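PDB 4FGW: glycerol-3-phosphate dehydrogenase [NAD(+)] 1 from Saccharomyces cerevisiae, which catalyses the NAD-dependent interconversion of dihydroxyacetone phosphate and sn-glycerol 3-phosphate, driving the glycerol production that protects yeast cells under hyperosmotic stress. Local coordinates for residues S230-C241 against F284-E295; M318-W326 against I369-K377. All coordinates share one frame; numbering follows the deposited sequence.

Contact 1. Residues S230-C241 against F284-E295; sequences SVIEDVAGISIC and FPESREETYYQE
D234 and the S287-T291 part of the partner segment illustrate how one buried carboxylate can cap its own helix and grip a second segment of the same chain. Its OD2 accepts three bonds: R288 N at 2.8 Å, from above the carboxylate plane; S287 OG at 2.9 Å, on the syn lone pair; and T291 OG1, also at 2.9 Å, on the anti side. OD1 accepts from G237 N, the capping bond of D234 as N-cap of helix 235-257. With CG anti to the backbone N (chi1 -167°), the carboxylate reaches the partner segment while OD1 still meets that N-H. Three donors on one oxygen probably stabilise the charged form and fix its rotation.

Y292 OH donates to S287 OG and so helps position one of these donors; the same hydroxyl lies 3.4 Å from G237 CA, where a CB would clash with T291 CG2. C241 SG sits 3.3 Å from Y292 CD1, an oblique sulfur-aromatic contact; the C241 side chain is about 6 Å from that of K245, the probable proton acceptor, so this end probably lies close to the active site. A236 and I240 pack on F284. At the strand end, S230 OG donates to E295 OE1 (2.7 Å), and I232 CD1 rests on T291 CG2.

The two short helical segments cross at -46°, their axes 8.9 Å apart. I276 of helix 261-283 touches both C241 and Y292, and strand 227-232 continues the sheet beside strand 194-199. On helix 289-294, Y293 stacks on Y293 of the second subunit, so the contact backs the dimer interface.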
loop_
_atom_site.group_PDB
_atom_site.type_symbol
_atom_site.label_atom_id
_atom_site.label_comp_id
_atom_site.label_asym_id
_atom_site.label_seq_id
_atom_site.Cartn_x
_atom_site.Cartn_y
_atom_site.Cartn_z
ATOM N N SER A 230 0.643 -14.797 9.818
ATOM C CA SER A 230 1.997 -14.360 10.145
ATOM C C SER A 230 1.975 -14.024 11.639
ATOM O O SER A 230 1.152 -13.216 12.070
ATOM C CB SER A 230 2.390 -13.143 9.319
ATOM O OG SER A 230 3.593 -12.577 9.813
ATOM N N VAL A 231 2.829 -14.685 12.427
ATOM C CA VAL A 231 2.905 -14.489 13.876
ATOM C C VAL A 231 4.099 -13.612 14.247
ATOM O O VAL A 231 5.236 -13.922 13.890
ATOM C CB VAL A 231 2.861 -15.801 14.707
ATOM C CG1 VAL A 231 2.533 -15.507 16.170
ATOM C CG2 VAL A 231 1.858 -16.790 14.129
ATOM N N ILE A 232 3.825 -12.510 14.959
ATOM C CA ILE A 232 4.831 -11.538 15.407
ATOM C C ILE A 232 4.662 -11.230 16.902
ATOM O O ILE A 232 3.797 -11.818 17.555
ATOM C CB ILE A 232 4.829 -10.250 14.516
ATOM C CG1 ILE A 232 3.473 -9.501 14.576
ATOM C CG2 ILE A 232 5.257 -10.566 13.072
ATOM C CD1 ILE A 232 3.527 -8.028 14.246
ATOM N N GLU A 233 5.476 -10.307 17.431
ATOM C CA GLU A 233 5.439 -9.873 18.831
ATOM C C GLU A 233 4.650 -8.574 19.011
ATOM O O GLU A 233 3.916 -8.439 19.986
ATOM C CB GLU A 233 6.866 -9.677 19.371
ATOM C CG GLU A 233 7.575 -10.967 19.731
ATOM C CD GLU A 233 8.400 -10.869 20.998
ATOM O OE1 GLU A 233 9.621 -10.614 20.886
ATOM O OE2 GLU A 233 7.827 -11.028 22.101
ATOM N N ASP A 234 4.827 -7.617 18.079
ATOM C CA ASP A 234 4.253 -6.276 18.118
ATOM C C ASP A 234 2.718 -6.191 18.174
ATOM O O ASP A 234 2.057 -5.966 17.154
ATOM C CB ASP A 234 4.893 -5.389 17.029
ATOM C CG ASP A 234 4.632 -3.895 17.135
ATOM O OD1 ASP A 234 4.067 -3.456 18.160
ATOM O OD2 ASP A 234 4.995 -3.166 16.189
ATOM N N VAL A 235 2.165 -6.341 19.401
ATOM C CA VAL A 235 0.734 -6.251 19.713
ATOM C C VAL A 235 0.244 -4.806 19.496
ATOM O O VAL A 235 -0.856 -4.609 18.984
ATOM C CB VAL A 235 0.395 -6.805 21.139
ATOM C CG1 VAL A 235 -1.059 -6.550 21.522
ATOM C CG2 VAL A 235 0.716 -8.293 21.247
ATOM N N ALA A 236 1.062 -3.807 19.870
ATOM C CA ALA A 236 0.720 -2.391 19.713
ATOM C C ALA A 236 0.545 -1.975 18.231
ATOM O O ALA A 236 -0.487 -1.389 17.894
ATOM C CB ALA A 236 1.764 -1.527 20.395
ATOM N N GLY A 237 1.521 -2.320 17.376
ATOM C CA GLY A 237 1.531 -2.008 15.944
ATOM C C GLY A 237 0.308 -2.489 15.193
ATOM O O GLY A 237 -0.367 -1.689 14.538
ATOM N N ILE A 238 -0.025 -3.753 15.337
ATOM C CA ILE A 238 -1.185 -4.285 14.660
ATOM C C ILE A 238 -2.521 -3.712 15.118
ATOM O O ILE A 238 -3.440 -3.625 14.341
ATOM C CB ILE A 238 -1.141 -5.808 14.630
ATOM C CG1 ILE A 238 -2.084 -6.456 15.620
ATOM C CG2 ILE A 238 0.203 -6.246 14.977
ATOM C CD1 ILE A 238 -2.141 -7.931 15.459
ATOM N N SER A 239 -2.581 -3.273 16.365
ATOM C CA SER A 239 -3.757 -2.631 16.967
ATOM C C SER A 239 -4.064 -1.211 16.511
ATOM O O SER A 239 -5.230 -0.895 16.272
ATOM C CB SER A 239 -3.668 -2.680 18.488
ATOM O OG SER A 239 -3.391 -3.997 18.932
ATOM N N ILE A 240 -3.046 -0.347 16.432
ATOM C CA ILE A 240 -3.259 1.046 16.038
ATOM C C ILE A 240 -3.702 1.223 14.588
ATOM O O ILE A 240 -4.512 2.106 14.302
ATOM C CB ILE A 240 -2.157 2.025 16.523
ATOM C CG1 ILE A 240 -0.861 1.866 15.744
ATOM C CG2 ILE A 240 -1.933 1.945 18.052
ATOM C CD1 ILE A 240 -0.470 3.105 15.147
ATOM N N CYS A 241 -3.217 0.334 13.696
ATOM C CA CYS A 241 -3.555 0.282 12.272
ATOM C C CYS A 241 -5.061 0.098 12.070
ATOM O O CYS A 241 -5.641 0.818 11.268
ATOM C CB CYS A 241 -2.776 -0.832 11.583
ATOM S SG CYS A 241 -0.987 -0.574 11.513
ATOM N N PHE A 284 3.546 4.285 21.448
ATOM C CA PHE A 284 3.871 2.919 21.855
ATOM C C PHE A 284 5.277 2.520 21.425
ATOM O O PHE A 284 5.510 1.440 20.929
ATOM C CB PHE A 284 2.879 1.933 21.272
ATOM C CG PHE A 284 1.474 2.158 21.706
ATOM C CD1 PHE A 284 0.897 1.349 22.649
ATOM C CD2 PHE A 284 0.724 3.163 21.157
ATOM C CE1 PHE A 284 -0.388 1.546 23.041
ATOM C CE2 PHE A 284 -0.557 3.355 21.551
ATOM C CZ PHE A 284 -1.114 2.545 22.494
ATOM N N PRO A 285 6.209 3.420 21.638
ATOM C CA PRO A 285 7.602 3.274 21.234
ATOM C C PRO A 285 8.179 1.877 21.188
ATOM O O PRO A 285 9.233 1.739 20.607
ATOM C CB PRO A 285 8.347 4.084 22.296
ATOM C CG PRO A 285 7.294 4.855 23.020
ATOM C CD PRO A 285 6.100 4.009 22.973
ATOM N N GLU A 286 7.566 0.875 21.782
ATOM C CA GLU A 286 8.113 -0.456 21.625
ATOM C C GLU A 286 7.613 -1.073 20.320
ATOM O O GLU A 286 7.762 -2.257 20.068
ATOM C CB GLU A 286 7.741 -1.328 22.805
ATOM C CG GLU A 286 8.381 -0.896 24.097
ATOM C CD GLU A 286 9.819 -1.328 24.213
ATOM O OE1 GLU A 286 10.071 -2.342 24.883
ATOM O OE2 GLU A 286 10.699 -0.651 23.649
ATOM N N SER A 287 7.017 -0.247 19.485
ATOM C CA SER A 287 6.432 -0.709 18.255
ATOM C C SER A 287 7.440 -0.700 17.139
ATOM O O SER A 287 8.194 0.247 17.013
ATOM C CB SER A 287 5.295 0.203 17.883
ATOM O OG SER A 287 4.353 -0.501 17.156
ATOM N N ARG A 288 7.434 -1.739 16.309
ATOM C CA ARG A 288 8.418 -1.831 15.240
ATOM C C ARG A 288 7.837 -1.232 13.974
ATOM O O ARG A 288 6.681 -1.503 13.658
ATOM C CB ARG A 288 8.807 -3.301 15.015
ATOM C CG ARG A 288 9.444 -3.955 16.242
ATOM C CD ARG A 288 9.924 -5.364 15.972
ATOM N NE ARG A 288 11.149 -5.380 15.169
ATOM C CZ ARG A 288 11.266 -5.982 13.990
ATOM N NH1 ARG A 288 10.237 -6.638 13.464
ATOM N NH2 ARG A 288 12.417 -5.945 13.332
ATOM N N GLU A 289 8.635 -0.420 13.243
ATOM C CA GLU A 289 8.241 0.182 11.957
ATOM C C GLU A 289 7.828 -0.909 10.977
ATOM O O GLU A 289 6.870 -0.730 10.230
ATOM C CB GLU A 289 9.409 0.967 11.341
ATOM C CG GLU A 289 9.527 2.390 11.834
ATOM C CD GLU A 289 10.445 3.307 11.046
ATOM O OE1 GLU A 289 10.171 3.545 9.846
ATOM O OE2 GLU A 289 11.398 3.845 11.655
ATOM N N GLU A 290 8.554 -2.049 11.016
ATOM C CA GLU A 290 8.408 -3.255 10.207
ATOM C C GLU A 290 6.985 -3.767 10.159
ATOM O O GLU A 290 6.494 -4.085 9.084
ATOM C CB GLU A 290 9.362 -4.357 10.711
ATOM C CG GLU A 290 10.820 -4.144 10.322
ATOM C CD GLU A 290 11.640 -3.194 11.181
ATOM O OE1 GLU A 290 12.851 -3.058 10.898
ATOM O OE2 GLU A 290 11.086 -2.594 12.134
ATOM N N THR A 291 6.312 -3.799 11.314
ATOM C CA THR A 291 4.930 -4.248 11.494
ATOM C C THR A 291 3.972 -3.542 10.533
ATOM O O THR A 291 3.133 -4.192 9.909
ATOM C CB THR A 291 4.530 -4.025 12.975
ATOM O OG1 THR A 291 5.490 -4.668 13.812
ATOM C CG2 THR A 291 3.139 -4.526 13.298
ATOM N N TYR A 292 4.116 -2.216 10.415
ATOM C CA TYR A 292 3.262 -1.360 9.598
ATOM C C TYR A 292 3.348 -1.609 8.088
ATOM O O TYR A 292 2.317 -1.573 7.420
ATOM C CB TYR A 292 3.502 0.112 9.946
ATOM C CG TYR A 292 3.302 0.407 11.415
ATOM C CD1 TYR A 292 2.043 0.701 11.920
ATOM C CD2 TYR A 292 4.372 0.380 12.305
ATOM C CE1 TYR A 292 1.844 0.941 13.277
ATOM C CE2 TYR A 292 4.188 0.628 13.665
ATOM C CZ TYR A 292 2.921 0.909 14.145
ATOM O OH TYR A 292 2.720 1.154 15.479
ATOM N N TYR A 293 4.550 -1.877 7.557
ATOM C CA TYR A 293 4.717 -2.123 6.122
ATOM C C TYR A 293 4.899 -3.590 5.720
ATOM O O TYR A 293 4.729 -3.902 4.548
ATOM C CB TYR A 293 5.804 -1.216 5.516
ATOM C CG TYR A 293 7.214 -1.512 5.982
ATOM C CD1 TYR A 293 7.745 -0.880 7.100
ATOM C CD2 TYR A 293 8.039 -2.382 5.270
ATOM C CE1 TYR A 293 9.051 -1.128 7.517
ATOM C CE2 TYR A 293 9.342 -2.650 5.689
ATOM C CZ TYR A 293 9.847 -2.013 6.808
ATOM O OH TYR A 293 11.131 -2.265 7.220
ATOM N N GLN A 294 5.234 -4.487 6.672
ATOM C CA GLN A 294 5.439 -5.918 6.391
ATOM C C GLN A 294 4.217 -6.782 6.649
ATOM O O GLN A 294 4.131 -7.872 6.085
ATOM C CB GLN A 294 6.589 -6.492 7.234
ATOM C CG GLN A 294 7.969 -5.922 6.934
ATOM C CD GLN A 294 9.086 -6.603 7.693
ATOM O OE1 GLN A 294 10.254 -6.499 7.320
ATOM N NE2 GLN A 294 8.779 -7.301 8.781
ATOM N N GLU A 295 3.303 -6.341 7.544
ATOM C CA GLU A 295 2.170 -7.163 7.968
ATOM C C GLU A 295 0.804 -6.808 7.398
ATOM O O GLU A 295 0.557 -5.655 7.015
ATOM C CB GLU A 295 2.125 -7.288 9.515
ATOM C CG GLU A 295 3.444 -7.704 10.170
ATOM C CD GLU A 295 4.047 -9.034 9.760
ATOM O OE1 GLU A 295 3.285 -9.937 9.349
ATOM O OE2 GLU A 295 5.283 -9.188 9.878
#

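Contact 2. Residues M318-W326 against I369-K377; sequences MATSGKDAW and IVYNNYPMK
W326 and Y371 meet as an offset edge-to-face pair: the edge of the indole's six-membered ring points at one face of the phenol ring, with centroids 5.4 Å apart and planes at 68°. The closest atoms are W326 CZ2 and Y371 CE2, at 3.7 Å. Although the CB of Y371 points away from the other segment, its ring swings back to the indole, and its OH is bonded to L341 O of helix 340-354. With an alanine in place of Y371, the indole edge is likely to lose its aromatic partner and be less firmly held, and the L341 carbonyl its hydroxyl donor.

Next to the pair, the packing is an example of small and flexible apolar groups fitted between the ends of the helices and the loop that follows helix 361-371. V370 spreads its two methyls: CG1 meets W326 CH2 at 4.0 Å and A325 CB at 4.3 Å, whereas CG2 faces M318 CE at 4.2 Å. M376, whose CG lies anti to the backbone N (chi1 -155°), extends its thioether to helix 310-320; there its SD touches A319 CB at 3.7 Å and its CE approaches M318 CB. F254 of helix 235-257 touches M318, I369, V370 and M376, closing the inner side.

The outer side is looser. D324 and N373, both exposed, come no nearer than 4.3 Å, from OD1 to ND2, too far to bond, and W326 is itself largely exposed despite its ring contact.

Between these two segments, then, cohesion probably rests on apolar and aromatic contacts rather than polar bonds. The flexible methionine side chains can adapt to these irregular surroundings, and the directional polar link of Y371 is made instead to helix 340-354.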
loop_
_atom_site.group_PDB
_atom_site.type_symbol
_atom_site.label_atom_id
_atom_site.label_comp_id
_atom_site.label_asym_id
_atom_site.label_seq_id
_atom_site.Cartn_x
_atom_site.Cartn_y
_atom_site.Cartn_z
ATOM N N MET A 318 -19.498 12.866 0.380
ATOM C CA MET A 318 -19.282 14.200 0.963
ATOM C C MET A 318 -18.688 15.144 -0.096
ATOM O O MET A 318 -19.073 16.308 -0.176
ATOM C CB MET A 318 -18.314 14.115 2.151
ATOM C CG MET A 318 -18.954 13.724 3.453
ATOM S SD MET A 318 -17.702 13.352 4.711
ATOM C CE MET A 318 -17.145 14.993 5.141
ATOM N N ALA A 319 -17.760 14.622 -0.910
ATOM C CA ALA A 319 -17.103 15.354 -1.990
ATOM C C ALA A 319 -18.033 15.521 -3.210
ATOM O O ALA A 319 -18.065 16.597 -3.810
ATOM C CB ALA A 319 -15.823 14.636 -2.386
ATOM N N THR A 320 -18.800 14.458 -3.551
ATOM C CA THR A 320 -19.755 14.397 -4.665
ATOM C C THR A 320 -20.930 15.377 -4.467
ATOM O O THR A 320 -21.209 16.187 -5.352
ATOM C CB THR A 320 -20.205 12.925 -4.873
ATOM O OG1 THR A 320 -19.143 12.198 -5.491
ATOM C CG2 THR A 320 -21.473 12.787 -5.721
ATOM N N SER A 321 -21.607 15.286 -3.310
ATOM C CA SER A 321 -22.767 16.091 -2.963
ATOM C C SER A 321 -22.420 17.438 -2.325
ATOM O O SER A 321 -22.744 18.484 -2.890
ATOM C CB SER A 321 -23.708 15.296 -2.062
ATOM O OG SER A 321 -23.059 14.915 -0.860
ATOM N N GLY A 322 -21.784 17.393 -1.156
ATOM C CA GLY A 322 -21.437 18.574 -0.375
ATOM C C GLY A 322 -22.126 18.566 0.973
ATOM O O GLY A 322 -22.208 19.602 1.638
ATOM N N LYS A 323 -22.756 17.441 1.270
ATOM C CA LYS A 323 -23.523 17.308 2.486
ATOM C C LYS A 323 -22.536 16.991 3.546
ATOM O O LYS A 323 -21.400 16.721 3.250
ATOM C CB LYS A 323 -24.528 16.173 2.386
ATOM C CG LYS A 323 -25.499 16.303 1.254
ATOM C CD LYS A 323 -26.071 14.965 0.884
ATOM C CE LYS A 323 -27.107 15.124 -0.182
ATOM N NZ LYS A 323 -27.308 16.562 -0.442
ATOM N N ASP A 324 -22.952 17.018 4.791
ATOM C CA ASP A 324 -22.017 16.713 5.837
ATOM C C ASP A 324 -21.881 15.209 5.923
ATOM O O ASP A 324 -22.621 14.468 5.299
ATOM C CB ASP A 324 -22.492 17.291 7.167
ATOM C CG ASP A 324 -22.392 18.789 7.210
ATOM O OD1 ASP A 324 -21.704 19.357 6.344
ATOM O OD2 ASP A 324 -22.996 19.403 8.109
ATOM N N ALA A 325 -20.926 14.768 6.713
ATOM C CA ALA A 325 -20.705 13.365 6.907
ATOM C C ALA A 325 -21.986 12.614 7.182
ATOM O O ALA A 325 -22.400 11.757 6.408
ATOM C CB ALA A 325 -19.755 13.173 8.046
ATOM N N TRP A 326 -22.601 12.935 8.309
ATOM C CA TRP A 326 -23.700 12.162 8.858
ATOM C C TRP A 326 -24.921 12.092 7.981
ATOM O O TRP A 326 -25.662 11.130 7.977
ATOM C CB TRP A 326 -24.027 12.719 10.209
ATOM C CG TRP A 326 -22.850 12.710 11.083
ATOM C CD1 TRP A 326 -22.475 11.726 11.924
ATOM C CD2 TRP A 326 -21.883 13.736 11.209
ATOM N NE1 TRP A 326 -21.329 12.071 12.581
ATOM C CE2 TRP A 326 -20.948 13.311 12.159
ATOM C CE3 TRP A 326 -21.717 14.977 10.617
ATOM C CZ2 TRP A 326 -19.870 14.074 12.524
ATOM C CZ3 TRP A 326 -20.645 15.736 10.985
ATOM C CH2 TRP A 326 -19.733 15.284 11.927
ATOM N N ILE A 369 -12.049 18.910 8.070
ATOM C CA ILE A 369 -13.009 18.796 6.966
ATOM C C ILE A 369 -14.355 18.260 7.490
ATOM O O ILE A 369 -15.402 18.842 7.195
ATOM C CB ILE A 369 -12.423 17.931 5.800
ATOM C CG1 ILE A 369 -11.284 18.680 5.068
ATOM C CG2 ILE A 369 -13.511 17.486 4.806
ATOM C CD1 ILE A 369 -10.292 17.758 4.293
ATOM N N VAL A 370 -14.306 17.150 8.261
ATOM C CA VAL A 370 -15.459 16.447 8.832
ATOM C C VAL A 370 -16.252 17.289 9.839
ATOM O O VAL A 370 -17.464 17.442 9.671
ATOM C CB VAL A 370 -15.062 15.049 9.401
ATOM C CG1 VAL A 370 -16.222 14.395 10.156
ATOM C CG2 VAL A 370 -14.548 14.123 8.299
ATOM N N TYR A 371 -15.582 17.813 10.882
ATOM C CA TYR A 371 -16.227 18.566 11.965
ATOM C C TYR A 371 -16.450 20.029 11.703
ATOM O O TYR A 371 -17.559 20.524 11.910
ATOM C CB TYR A 371 -15.545 18.298 13.311
ATOM C CG TYR A 371 -15.822 16.892 13.783
ATOM C CD1 TYR A 371 -15.009 15.830 13.390
ATOM C CD2 TYR A 371 -16.963 16.597 14.522
ATOM C CE1 TYR A 371 -15.298 14.522 13.762
ATOM C CE2 TYR A 371 -17.260 15.293 14.906
ATOM C CZ TYR A 371 -16.424 14.258 14.525
ATOM O OH TYR A 371 -16.717 12.973 14.912
ATOM N N ASN A 372 -15.411 20.725 11.247
ATOM C CA ASN A 372 -15.525 22.138 10.908
ATOM C C ASN A 372 -15.830 22.202 9.399
ATOM O O ASN A 372 -16.167 21.166 8.825
ATOM C CB ASN A 372 -14.260 22.890 11.348
ATOM C CG ASN A 372 -13.938 22.660 12.817
ATOM O OD1 ASN A 372 -14.781 22.841 13.705
ATOM N ND2 ASN A 372 -12.740 22.185 13.103
ATOM N N ASN A 373 -15.710 23.326 8.734
ATOM C CA ASN A 373 -16.078 23.280 7.333
ATOM C C ASN A 373 -14.957 23.599 6.398
ATOM O O ASN A 373 -15.099 24.407 5.499
ATOM C CB ASN A 373 -17.290 24.142 7.046
ATOM C CG ASN A 373 -18.572 23.419 7.324
ATOM O OD1 ASN A 373 -19.101 23.472 8.435
ATOM N ND2 ASN A 373 -19.072 22.709 6.325
ATOM N N TYR A 374 -13.847 22.922 6.622
ATOM C CA TYR A 374 -12.617 23.071 5.849
ATOM C C TYR A 374 -12.783 22.676 4.378
ATOM O O TYR A 374 -13.363 21.628 4.091
ATOM C CB TYR A 374 -11.408 22.444 6.562
ATOM C CG TYR A 374 -10.816 23.347 7.631
ATOM C CD1 TYR A 374 -9.509 23.816 7.531
ATOM C CD2 TYR A 374 -11.572 23.754 8.730
ATOM C CE1 TYR A 374 -8.965 24.660 8.503
ATOM C CE2 TYR A 374 -11.045 24.610 9.698
ATOM C CZ TYR A 374 -9.735 25.048 9.588
ATOM O OH TYR A 374 -9.205 25.868 10.552
ATOM N N PRO A 375 -12.363 23.579 3.453
ATOM C CA PRO A 375 -12.612 23.388 2.005
ATOM C C PRO A 375 -12.456 22.054 1.264
ATOM O O PRO A 375 -12.996 21.957 0.152
ATOM C CB PRO A 375 -11.799 24.509 1.360
ATOM C CG PRO A 375 -11.829 25.582 2.367
ATOM C CD PRO A 375 -11.737 24.895 3.699
ATOM N N MET A 376 -11.720 21.058 1.818
ATOM C CA MET A 376 -11.504 19.727 1.211
ATOM C C MET A 376 -10.538 19.763 0.021
ATOM O O MET A 376 -9.698 18.872 -0.103
ATOM C CB MET A 376 -12.833 19.044 0.831
ATOM C CG MET A 376 -12.772 17.541 0.769
ATOM S SD MET A 376 -14.308 16.843 0.111
ATOM C CE MET A 376 -15.307 16.820 1.560
ATOM N N LYS A 377 -10.648 20.794 -0.841
ATOM C CA LYS A 377 -9.770 21.011 -2.000
ATOM C C LYS A 377 -8.374 21.445 -1.519
ATOM O O LYS A 377 -7.403 21.332 -2.267
ATOM C CB LYS A 377 -10.341 22.108 -2.923
ATOM C CG LYS A 377 -11.737 21.834 -3.491
ATOM C CD LYS A 377 -12.175 22.908 -4.501
ATOM C CE LYS A 377 -12.677 24.189 -3.866
ATOM N NZ LYS A 377 -12.908 25.254 -4.878
#

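Followed from the N terminus, the chain enters contact 1 within strand 227-232, the edge strand of the sheet of the NAD-binding Rossmann-type domain, and runs into helix 235-257; contact 1 closes after helix 261-283. Contact 2 opens later, on helix 310-320, and closes on the last turn of helix 361-371 and the loop after it. The two are in series, neither nested nor crossed, and each encloses 42 residues without a strand. The centres of contacts 1 and 2 are about 32 Å apart. Helix 235-257 relates them: its start belongs to contact 1, while F254 near its end supports contact 2. One contact thus joins sheet edge to helical domain, the other the helical domain's later helices.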